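Side-chain contacts in inorganic pyrophosphatase (Shewanella sp. AS-11, PDB 6LL8), which probably hydrolyses inorganic diphosphate to two phosphates, and binds magnesium ions and the substrate analogue imidodiphosphate in its active site: residues Ala36-Leu39 and Gly40-Pro44; Met123-Phe127 and Tyr128-Ile132; Ala270-Thr273 and Glu274-Tyr277. All coordinates share one frame; numbering follows the deposited sequence.

Contact 1: Ala36-Leu39 and Gly40-Pro44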
ATOM      1  N   ALA A  36      11.224   9.580 -10.368  1.00  8.20           N
ATOM      2  CA  ALA A  36      10.315   8.567  -9.810  1.00  8.47           C
ATOM      3  C   ALA A  36      10.843   7.169 -10.084  1.00  8.88           C
ATOM      4  O   ALA A  36      11.311   6.880 -11.201  1.00  9.63           O
ATOM      5  CB  ALA A  36       8.940   8.709 -10.377  1.00  9.30           C
ATOM      6  N   ALA A  37      10.766   6.285  -9.117  1.00  8.55           N
ATOM      7  CA  ALA A  37      11.227   4.917  -9.293  1.00  8.76           C
ATOM      8  C   ALA A  37      10.255   3.948  -8.638  1.00  8.30           C
ATOM      9  O   ALA A  37       9.348   4.345  -7.887  1.00  9.18           O
ATOM     10  CB  ALA A  37      12.630   4.747  -8.780  1.00 10.09           C
ATOM     11  N   ARG A  38      10.480   2.676  -8.901  1.00  9.03           N
ATOM     12  CA  ARG A  38       9.688   1.586  -8.332  1.00  9.10           C
ATOM     13  C   ARG A  38      10.591   0.395  -8.001  1.00  8.92           C
ATOM     14  O   ARG A  38      11.571   0.148  -8.710  1.00 10.02           O
ATOM     15  CB  ARG A  38       8.561   1.146  -9.251  1.00  9.50           C
ATOM     16  CG  ARG A  38       9.006   0.598 -10.596  1.00  9.54           C
ATOM     17  CD  ARG A  38       7.834   0.392 -11.536  1.00 10.68           C
ATOM     18  NE  ARG A  38       8.287   0.129 -12.888  1.00 11.69           N
ATOM     19  CZ  ARG A  38       8.487  -1.050 -13.447  1.00 12.32           C
ATOM     20  NH1 ARG A  38       8.237  -2.167 -12.805  1.00 14.51           N
ATOM     21  NH2 ARG A  38       8.898  -1.086 -14.700  1.00 14.76           N
ATOM     22  N   LEU A  39      10.195  -0.355  -6.991  1.00  9.17           N
ATOM     23  CA  LEU A  39      10.929  -1.546  -6.506  1.00  9.76           C
ATOM     24  C   LEU A  39      10.348  -2.845  -7.030  1.00 11.05           C
ATOM     25  O   LEU A  39      10.850  -3.893  -6.648  1.00 13.44           O
ATOM     26  CB  LEU A  39      10.899  -1.561  -4.994  1.00 10.01           C
ATOM     27  CG  LEU A  39      11.768  -0.531  -4.311  1.00 11.51           C
ATOM     28  CD1 LEU A  39      11.495  -0.418  -2.809  1.00 11.15           C
ATOM     29  CD2 LEU A  39      13.240  -0.846  -4.531  1.00 17.63           C
ATOM     30  N   GLY A  40       9.319  -2.798  -7.846  1.00 10.45           N
ATOM     31  CA  GLY A  40       8.689  -4.010  -8.367  1.00 11.44           C
ATOM     32  C   GLY A  40       7.833  -3.688  -9.556  1.00 10.98           C
ATOM     33  O   GLY A  40       7.723  -2.536  -9.964  1.00 10.91           O
ATOM     34  N   GLU A  41       7.220  -4.730 -10.084  1.00 11.84           N
ATOM     35  CA  GLU A  41       6.247  -4.629 -11.178  1.00 12.18           C
ATOM     36  C   GLU A  41       4.961  -3.990 -10.679  1.00 11.09           C
ATOM     37  O   GLU A  41       4.695  -3.908  -9.485  1.00 12.80           O
ATOM     38  CB  GLU A  41       5.968  -6.012 -11.763  1.00 15.30           C
ATOM     39  CG  GLU A  41       7.222  -6.680 -12.314  1.00 21.14           C
ATOM     40  CD  GLU A  41       8.062  -6.121 -13.486  1.00 29.54           C
ATOM     41  OE1 GLU A  41       7.876  -4.974 -14.019  1.00 36.87           O
ATOM     42  OE2 GLU A  41       8.979  -6.864 -13.885  1.00 42.07           O
ATOM     43  N   LEU A  42       4.210  -3.477 -11.630  1.00 11.53           N
ATOM     44  CA  LEU A  42       2.893  -2.897 -11.332  0.50 10.87           C
ATOM     45  C   LEU A  42       1.825  -3.974 -11.201  1.00 10.90           C
ATOM     46  O   LEU A  42       1.827  -4.963 -11.921  1.00 12.37           O
ATOM     47  CB  LEU A  42       2.504  -1.905 -12.418  0.50 11.25           C
ATOM     48  CG  LEU A  42       2.905  -0.471 -12.118  0.50 12.77           C
ATOM     49  CD1 LEU A  42       4.415  -0.351 -11.990  0.50 13.44           C
ATOM     50  CD2 LEU A  42       2.341   0.423 -13.211  0.50 13.29           C
ATOM     51  N   SER A  43       0.910  -3.733 -10.281  1.00 10.46           N
ATOM     52  CA  SER A  43      -0.330  -4.502 -10.213  1.00 10.85           C
ATOM     53  C   SER A  43      -1.210  -4.193 -11.419  1.00 10.20           C
ATOM     54  O   SER A  43      -1.064  -3.145 -12.066  1.00 10.54           O
ATOM     55  CB  SER A  43      -1.088  -4.172  -8.960  1.00 11.51           C
ATOM     56  OG  SER A  43      -1.609  -2.851  -9.063  1.00 12.60           O
ATOM     57  N   PRO A  44      -2.165  -5.087 -11.746  1.00  9.82           N
ATOM     58  CA  PRO A  44      -3.158  -4.742 -12.765  1.00 10.18           C
ATOM     59  C   PRO A  44      -3.884  -3.429 -12.508  1.00  9.60           C
ATOM     60  O   PRO A  44      -4.128  -2.672 -13.446  1.00 10.14           O
ATOM     61  CB  PRO A  44      -4.071  -5.957 -12.818  1.00 12.15           C
ATOM     62  CG  PRO A  44      -3.153  -7.106 -12.408  1.00 14.08           C
ATOM     63  CD  PRO A  44      -2.253  -6.503 -11.335  1.00 11.65           C
TER
HETATM   64  O   HOH W   1       9.451  -3.718 -15.668  1.00 51.71           O
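Beyond Arg38, the last residue of strand 34-38, the backbone turns through Leu39 and a fully extended Gly40, and this bend brings the Gly40 carbonyl alongside the Arg38 side chain. The turn begins the beta-alpha-beta crossover of the parallel sheet in the DHH domain: the chain runs on through Ser43, the N-cap residue of helix 44-53, and returns to the sheet at strand 59-60. Arg38 illustrates how a strand's last side chain can fasten the loop that follows it. Its CG sits between the backbone N and the carbonyl carbon (chi1 62°), and the chain then runs extended to NE, which carries the edge of the guanidinium to the loop. There NH1 is shared by two acceptors near the guanidinium plane. Arg38 NH1 donates to Gly40 O at 2.9 Å, approaching from above the carbonyl plane, and to Glu41 OE1 at 3.1 Å in a salt bridge whose two flat groups are turned 36° apart. NE is held separately by Pro58 O, just before strand 59-60, so one arginine links both ends of the crossover. In the Leu42 conformer described, one of two, Leu42 CD1 packs against Arg38 CD at 3.5 Å, and both side chains touch Ile17 of helix 14-29. Bent at its second torsion, Glu41 curls its carboxylate back to the arginine. A water closes the ring, accepting from Arg38 NH2 at 2.9 Å and donating to Glu41 OE1 at 2.6 Å.

Contact 2: Met123-Phe127 and Tyr128-Ile132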
ATOM      1  N   MET A 123      -1.200  18.139  -0.302  1.00  8.97           N
ATOM      2  CA  MET A 123      -0.876  19.206   0.683  0.50  9.56           C
ATOM      3  C   MET A 123       0.485  19.819   0.364  1.00  9.50           C
ATOM      4  O   MET A 123       0.660  21.029   0.564  1.00 10.42           O
ATOM      5  CB  MET A 123      -0.835  18.665   2.113  0.50 10.19           C
ATOM      6  CG  MET A 123      -2.172  18.241   2.641  0.50  9.99           C
ATOM      7  SD  MET A 123      -1.894  17.365   4.217  0.50 11.61           S
ATOM      8  CE  MET A 123      -3.562  16.850   4.615  0.50 17.86           C
ATOM      9  N   MET A 124       1.423  19.024  -0.121  1.00  8.80           N
ATOM     10  CA  MET A 124       2.737  19.573  -0.509  1.00  9.04           C
ATOM     11  C   MET A 124       2.614  20.488  -1.725  1.00  8.90           C
ATOM     12  O   MET A 124       3.201  21.587  -1.741  1.00 10.09           O
ATOM     13  CB  MET A 124       3.709  18.426  -0.763  1.00  8.88           C
ATOM     14  CG  MET A 124       3.946  17.561   0.431  1.00  9.98           C
ATOM     15  SD  MET A 124       4.965  16.095   0.122  1.00 11.28           S
ATOM     16  CE  MET A 124       6.564  16.849  -0.036  1.00 11.46           C
ATOM     17  N   TYR A 125       1.845  20.101  -2.727  1.00  8.85           N
ATOM     18  CA  TYR A 125       1.615  20.987  -3.874  1.00  9.59           C
ATOM     19  C   TYR A 125       1.014  22.305  -3.380  1.00 10.07           C
ATOM     20  O   TYR A 125       1.421  23.373  -3.862  1.00 11.46           O
ATOM     21  CB  TYR A 125       0.673  20.386  -4.916  1.00  9.46           C
ATOM     22  CG  TYR A 125       1.318  19.445  -5.893  1.00  8.92           C
ATOM     23  CD1 TYR A 125       1.458  18.088  -5.649  1.00  9.33           C
ATOM     24  CD2 TYR A 125       1.645  19.911  -7.150  1.00  9.73           C
ATOM     25  CE1 TYR A 125       2.001  17.241  -6.597  1.00  9.19           C
ATOM     26  CE2 TYR A 125       2.194  19.079  -8.107  1.00  9.16           C
ATOM     27  CZ  TYR A 125       2.356  17.723  -7.844  1.00  8.42           C
ATOM     28  OH  TYR A 125       2.875  16.914  -8.824  1.00  9.33           O
ATOM     29  N   ASP A 126       0.057  22.240  -2.466  1.00 10.29           N
ATOM     30  CA  ASP A 126      -0.599  23.454  -1.934  1.00 11.87           C
ATOM     31  C   ASP A 126       0.442  24.315  -1.224  1.00 11.04           C
ATOM     32  O   ASP A 126       0.432  25.555  -1.387  1.00 13.29           O
ATOM     33  CB  ASP A 126      -1.713  23.129  -0.942  1.00 14.80           C
ATOM     34  CG  ASP A 126      -2.933  22.433  -1.498  1.00 19.69           C
ATOM     35  OD1 ASP A 126      -3.145  22.479  -2.680  1.00 20.57           O
ATOM     36  OD2 ASP A 126      -3.694  21.865  -0.662  1.00 24.81           O
ATOM     37  N   PHE A 127       1.295  23.710  -0.437  1.00 11.27           N
ATOM     38  CA  PHE A 127       2.309  24.452   0.327  1.00 11.68           C
ATOM     39  C   PHE A 127       3.224  25.216  -0.627  1.00 11.88           C
ATOM     40  O   PHE A 127       3.563  26.381  -0.359  1.00 13.27           O
ATOM     41  CB  PHE A 127       3.112  23.487   1.197  1.00 12.35           C
ATOM     42  CG  PHE A 127       4.255  24.133   1.926  1.00 12.10           C
ATOM     43  CD1 PHE A 127       4.044  24.965   3.012  1.00 15.07           C
ATOM     44  CD2 PHE A 127       5.559  23.939   1.495  1.00 14.08           C
ATOM     45  CE1 PHE A 127       5.117  25.574   3.648  1.00 16.30           C
ATOM     46  CE2 PHE A 127       6.617  24.553   2.134  1.00 15.81           C
ATOM     47  CZ  PHE A 127       6.393  25.355   3.223  1.00 16.50           C
ATOM     48  N   TYR A 128       3.698  24.574  -1.683  1.00 10.88           N
ATOM     49  CA  TYR A 128       4.631  25.191  -2.647  1.00 11.86           C
ATOM     50  C   TYR A 128       3.912  26.048  -3.693  1.00 12.36           C
ATOM     51  O   TYR A 128       4.572  26.713  -4.502  1.00 14.23           O
ATOM     52  CB  TYR A 128       5.473  24.100  -3.317  1.00 12.09           C
ATOM     53  CG  TYR A 128       6.464  23.437  -2.409  1.00 12.11           C
ATOM     54  CD1 TYR A 128       7.576  24.129  -1.971  1.00 13.43           C
ATOM     55  CD2 TYR A 128       6.293  22.129  -2.009  1.00 12.68           C
ATOM     56  CE1 TYR A 128       8.534  23.521  -1.183  1.00 13.09           C
ATOM     57  CE2 TYR A 128       7.231  21.517  -1.201  1.00 14.49           C
ATOM     58  CZ  TYR A 128       8.359  22.205  -0.801  1.00 14.04           C
ATOM     59  OH  TYR A 128       9.278  21.559  -0.025  1.00 17.07           O
ATOM     60  N   GLN A 129       2.596  26.003  -3.715  1.00 13.02           N
ATOM     61  CA  GLN A 129       1.776  26.761  -4.692  1.00 13.85           C
ATOM     62  C   GLN A 129       2.172  26.369  -6.116  1.00 13.58           C
ATOM     63  O   GLN A 129       2.247  27.209  -7.023  1.00 16.41           O
ATOM     64  CB  GLN A 129       1.875  28.260  -4.442  1.00 16.93           C
ATOM     65  CG  GLN A 129       1.353  28.707  -3.079  1.00 21.66           C
ATOM     66  CD  GLN A 129       1.546  30.197  -2.919  1.00 32.11           C
ATOM     67  OE1 GLN A 129       2.646  30.686  -2.652  1.00 42.04           O
ATOM     68  NE2 GLN A 129       0.487  30.927  -3.183  1.00 41.64           N
ATOM     69  N   VAL A 130       2.311  25.078  -6.338  1.00 12.12           N
ATOM     70  CA  VAL A 130       2.575  24.502  -7.678  1.00 11.53           C
ATOM     71  C   VAL A 130       1.278  23.932  -8.254  1.00 12.08           C
ATOM     72  O   VAL A 130       0.542  23.191  -7.569  1.00 12.91           O
ATOM     73  CB  VAL A 130       3.675  23.430  -7.567  1.00 11.78           C
ATOM     74  CG1 VAL A 130       3.818  22.649  -8.841  1.00 12.35           C
ATOM     75  CG2 VAL A 130       4.986  24.089  -7.173  1.00 14.20           C
ATOM     76  N   LYS A 131       1.004  24.257  -9.504  1.00 13.43           N
ATOM     77  CA  LYS A 131      -0.201  23.781 -10.189  1.00 13.89           C
ATOM     78  C   LYS A 131      -0.084  22.276 -10.417  1.00 12.41           C
ATOM     79  O   LYS A 131       0.978  21.754 -10.785  1.00 13.18           O
ATOM     80  CB  LYS A 131      -0.346  24.477 -11.541  1.00 17.79           C
ATOM     81  CG  LYS A 131      -0.523  25.974 -11.448  1.00 25.91           C
ATOM     82  CD  LYS A 131      -1.665  26.440 -10.566  1.00 36.18           C
ATOM     83  CE  LYS A 131      -1.742  27.954 -10.503  1.00 48.79           C
ATOM     84  NZ  LYS A 131      -0.793  28.528  -9.513  1.00 57.45           N
ATOM     85  N   ILE A 132      -1.194  21.586 -10.228  1.00 12.58           N
ATOM     86  CA  ILE A 132      -1.254  20.117 -10.473  1.00 10.98           C
ATOM     87  C   ILE A 132      -1.791  19.939 -11.883  1.00 10.84           C
ATOM     88  O   ILE A 132      -2.930  20.325 -12.151  1.00 12.55           O
ATOM     89  CB  ILE A 132      -2.146  19.400  -9.445  1.00 11.46           C
ATOM     90  CG1 ILE A 132      -1.683  19.717  -8.021  1.00 13.31           C
ATOM     91  CG2 ILE A 132      -2.116  17.906  -9.749  1.00 12.68           C
ATOM     92  CD1 ILE A 132      -2.546  19.128  -6.938  1.00 16.07           C
TER
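Phe127 and Tyr128, although adjacent in sequence, stack edge to face at the end of their helix. The Phe127 edge is directed at the Tyr128 face, with planes at 77° and centroids 5.0 Å apart; Phe127 CD2 lies over the centre of the tyrosine ring. The two first torsions differ, which turns the neighbouring rings toward each other: Phe127 CG is anti to its backbone N (chi1 175°), whereas Tyr128 CG lies beside its own. Tyr128 N meanwhile keeps a helical bond to Met124 O at 3.0 Å. The helix then stops in a Schellman motif, a standard C-terminal cap in which Gln129, with positive phi, is the C-prime residue. Val130 N reaches back to Tyr125 O at 3.1 Å, and Gln129 N makes a weak bond to Asp126 O at 3.2 Å. The reversal folds the following loop against Tyr125. Ile132 CG1 sits over one face of that ring, 3.9 Å from its centroid in a CH-pi contact, while Val130 CG1 packs against CD2 of Tyr125 at 3.9 Å. The phenol is anchored inward, Tyr125 OH bonding to Ala22 O of helix 14-29. Around the loop, Ala137 of helix 134-147 touches Ile132, and Ile30 meets both Tyr128 and Val130.

Contact 3: Ala270-Thr273 and Glu274-Tyr277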
ATOM      1  N   ALA A 270      -0.156 -20.508  18.009  1.00 19.02           N
ATOM      2  CA  ALA A 270      -1.456 -21.173  17.760  1.00 20.48           C
ATOM      3  C   ALA A 270      -2.620 -20.238  18.102  1.00 18.70           C
ATOM      4  O   ALA A 270      -3.722 -20.463  17.583  1.00 24.44           O
ATOM      5  CB  ALA A 270      -1.557 -22.467  18.525  1.00 25.67           C
ATOM      6  N   ASP A 271      -2.421 -19.231  18.954  1.00 18.80           N
ATOM      7  CA  ASP A 271      -3.546 -18.373  19.412  1.00 18.80           C
ATOM      8  C   ASP A 271      -3.394 -16.939  18.885  1.00 17.52           C
ATOM      9  O   ASP A 271      -3.926 -15.996  19.488  1.00 18.51           O
ATOM     10  CB  ASP A 271      -3.648 -18.399  20.931  1.00 22.37           C
ATOM     11  CG  ASP A 271      -2.405 -17.879  21.626  1.00 32.23           C
ATOM     12  OD1 ASP A 271      -1.398 -17.602  20.936  1.00 28.40           O
ATOM     13  OD2 ASP A 271      -2.449 -17.785  22.874  1.00 42.00           O
ATOM     14  N   LEU A 272      -2.706 -16.767  17.759  1.00 16.10           N
ATOM     15  CA  LEU A 272      -2.356 -15.408  17.268  1.00 15.75           C
ATOM     16  C   LEU A 272      -3.596 -14.525  17.194  1.00 14.10           C
ATOM     17  O   LEU A 272      -3.549 -13.401  17.729  1.00 15.40           O
ATOM     18  CB  LEU A 272      -1.731 -15.533  15.880  1.00 14.83           C
ATOM     19  CG  LEU A 272      -1.170 -14.219  15.343  1.00 14.39           C
ATOM     20  CD1 LEU A 272       0.094 -13.824  16.062  1.00 18.54           C
ATOM     21  CD2 LEU A 272      -0.911 -14.298  13.849  1.00 16.49           C
ATOM     22  N   THR A 273      -4.647 -14.925  16.483  1.00 14.15           N
ATOM     23  CA  THR A 273      -5.792 -14.008  16.254  1.00 13.89           C
ATOM     24  C   THR A 273      -6.683 -13.924  17.490  1.00 15.50           C
ATOM     25  O   THR A 273      -7.283 -12.868  17.716  1.00 15.17           O
ATOM     26  CB  THR A 273      -6.575 -14.337  14.983  1.00 13.48           C
ATOM     27  OG1 THR A 273      -7.167 -15.623  15.083  1.00 14.27           O
ATOM     28  CG2 THR A 273      -5.708 -14.305  13.744  1.00 14.11           C
ATOM     29  N   GLU A 274      -6.737 -14.977  18.294  1.00 16.55           N
ATOM     30  CA  GLU A 274      -7.416 -14.891  19.605  0.70 18.56           C
ATOM     31  C   GLU A 274      -6.776 -13.760  20.420  1.00 17.73           C
ATOM     32  O   GLU A 274      -7.504 -12.908  20.937  1.00 19.92           O
ATOM     33  CB  GLU A 274      -7.337 -16.252  20.306  0.70 20.82           C
ATOM     34  CG  GLU A 274      -8.040 -16.311  21.656  0.70 26.97           C
ATOM     35  CD  GLU A 274      -8.418 -17.711  22.127  0.70 35.13           C
ATOM     36  OE1 GLU A 274      -7.707 -18.684  21.787  0.70 44.23           O
ATOM     37  OE2 GLU A 274      -9.432 -17.827  22.828  0.70 44.96           O
ATOM     38  N   ARG A 275      -5.451 -13.757  20.512  1.00 17.26           N
ATOM     39  CA  ARG A 275      -4.717 -12.770  21.345  0.60 19.00           C
ATOM     40  C   ARG A 275      -4.824 -11.376  20.714  1.00 18.03           C
ATOM     41  O   ARG A 275      -5.060 -10.389  21.458  1.00 21.07           O
ATOM     42  CB  ARG A 275      -3.255 -13.180  21.544  0.60 20.04           C
ATOM     43  CG  ARG A 275      -3.058 -14.349  22.505  0.60 22.05           C
ATOM     44  CD  ARG A 275      -1.588 -14.552  22.824  0.60 24.10           C
ATOM     45  NE  ARG A 275      -0.893 -14.941  21.607  0.60 23.06           N
ATOM     46  CZ  ARG A 275       0.002 -14.210  20.929  0.60 18.61           C
ATOM     47  NH1 ARG A 275       0.380 -13.010  21.333  0.60 21.21           N
ATOM     48  NH2 ARG A 275       0.529 -14.696  19.830  0.60 17.64           N
ATOM     49  N   ALA A 276      -4.625 -11.259  19.411  1.00 16.05           N
ATOM     50  CA  ALA A 276      -4.578  -9.927  18.777  1.00 16.32           C
ATOM     51  C   ALA A 276      -5.969  -9.300  18.686  1.00 16.29           C
ATOM     52  O   ALA A 276      -6.062  -8.093  18.914  1.00 18.35           O
ATOM     53  CB  ALA A 276      -3.928 -10.011  17.422  1.00 16.52           C
ATOM     54  N   TYR A 277      -7.002 -10.056  18.314  1.00 15.52           N
ATOM     55  CA  TYR A 277      -8.320  -9.522  17.898  1.00 15.92           C
ATOM     56  C   TYR A 277      -9.456 -10.031  18.779  1.00 17.12           C
ATOM     57  O   TYR A 277     -10.598  -9.595  18.569  1.00 18.60           O
ATOM     58  CB  TYR A 277      -8.610  -9.867  16.431  1.00 15.91           C
ATOM     59  CG  TYR A 277      -7.484  -9.492  15.497  1.00 15.05           C
ATOM     60  CD1 TYR A 277      -7.050  -8.187  15.387  1.00 16.82           C
ATOM     61  CD2 TYR A 277      -6.848 -10.452  14.732  1.00 14.84           C
ATOM     62  CE1 TYR A 277      -6.022  -7.843  14.524  1.00 15.28           C
ATOM     63  CE2 TYR A 277      -5.814 -10.127  13.875  1.00 13.95           C
ATOM     64  CZ  TYR A 277      -5.391  -8.818  13.776  1.00 12.77           C
ATOM     65  OH  TYR A 277      -4.356  -8.541  12.929  1.00 14.07           O
TER
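Asp271 and Arg275, four residues apart, are joined twice, once through the backbone and once through their side chains. Arg275 N donates to Asp271 O at 2.9 Å in the opening bond of helix 272-277. In the arginine conformer described here, one of two deposited, Arg275 NE also reaches Asp271 OD1 at 2.8 Å with an N-H...O angle of 167°. This salt bridge is straight at the donor, with OD1 near the guanidinium plane, yet the arginine arrives from above the carboxylate plane and the two groups stand 47° apart. Asp271 holds the N-cap position, but its side chain makes no capping bond: with CG between the backbone N and the carbonyl carbon (chi1 61°), the carboxylate is offered to the arginine instead. Arg275 NH2 donates a further bond to Ser269 OG, just before the helix. An alanine in place of Asp271 would probably leave Arg275 NE without its charged mate and the guanidinium held by Ser269 OG alone among the partners named. The next helical bonds run from Ala276 N to Leu272 O and from Tyr277 N to Thr273 O, both 2.9 Å. On the buried side Thr273 CB lies 3.9 Å from Tyr277 CD2, the two side chains one helical turn apart, and their hydroxyls bind Lys279 O and Val298 O respectively. In this DHHA2 domain the short helix packs on the mixed sheet and on one helix: Leu272 on Leu250 of strand 248-255, Thr273 and Tyr277 on Met263 of the adjacent strand 260-267, Ala276 and Tyr277 on Leu302 of helix 294-307.

Read from the N terminus, the three contacts come in series; none nests in or crosses another, and each is a local closure within a continuous run of chain. Contact 1 closes the loop from strand 34-38 to helix 44-53, and contact 2 ends helix 117-128 ahead of helix 134-147. Both belong to the DHH domain and lean on helix 14-29, contact 1 through Ile17 and contact 2 through Tyr25 and Leu26, though their nearest atoms stay about 10 Å apart. Contact 3 starts helix 272-277 in the DHHA2 domain, across the chain's centre, about 44 Å from contact 2 between centres. Residues of both domains complete the imidodiphosphate pocket.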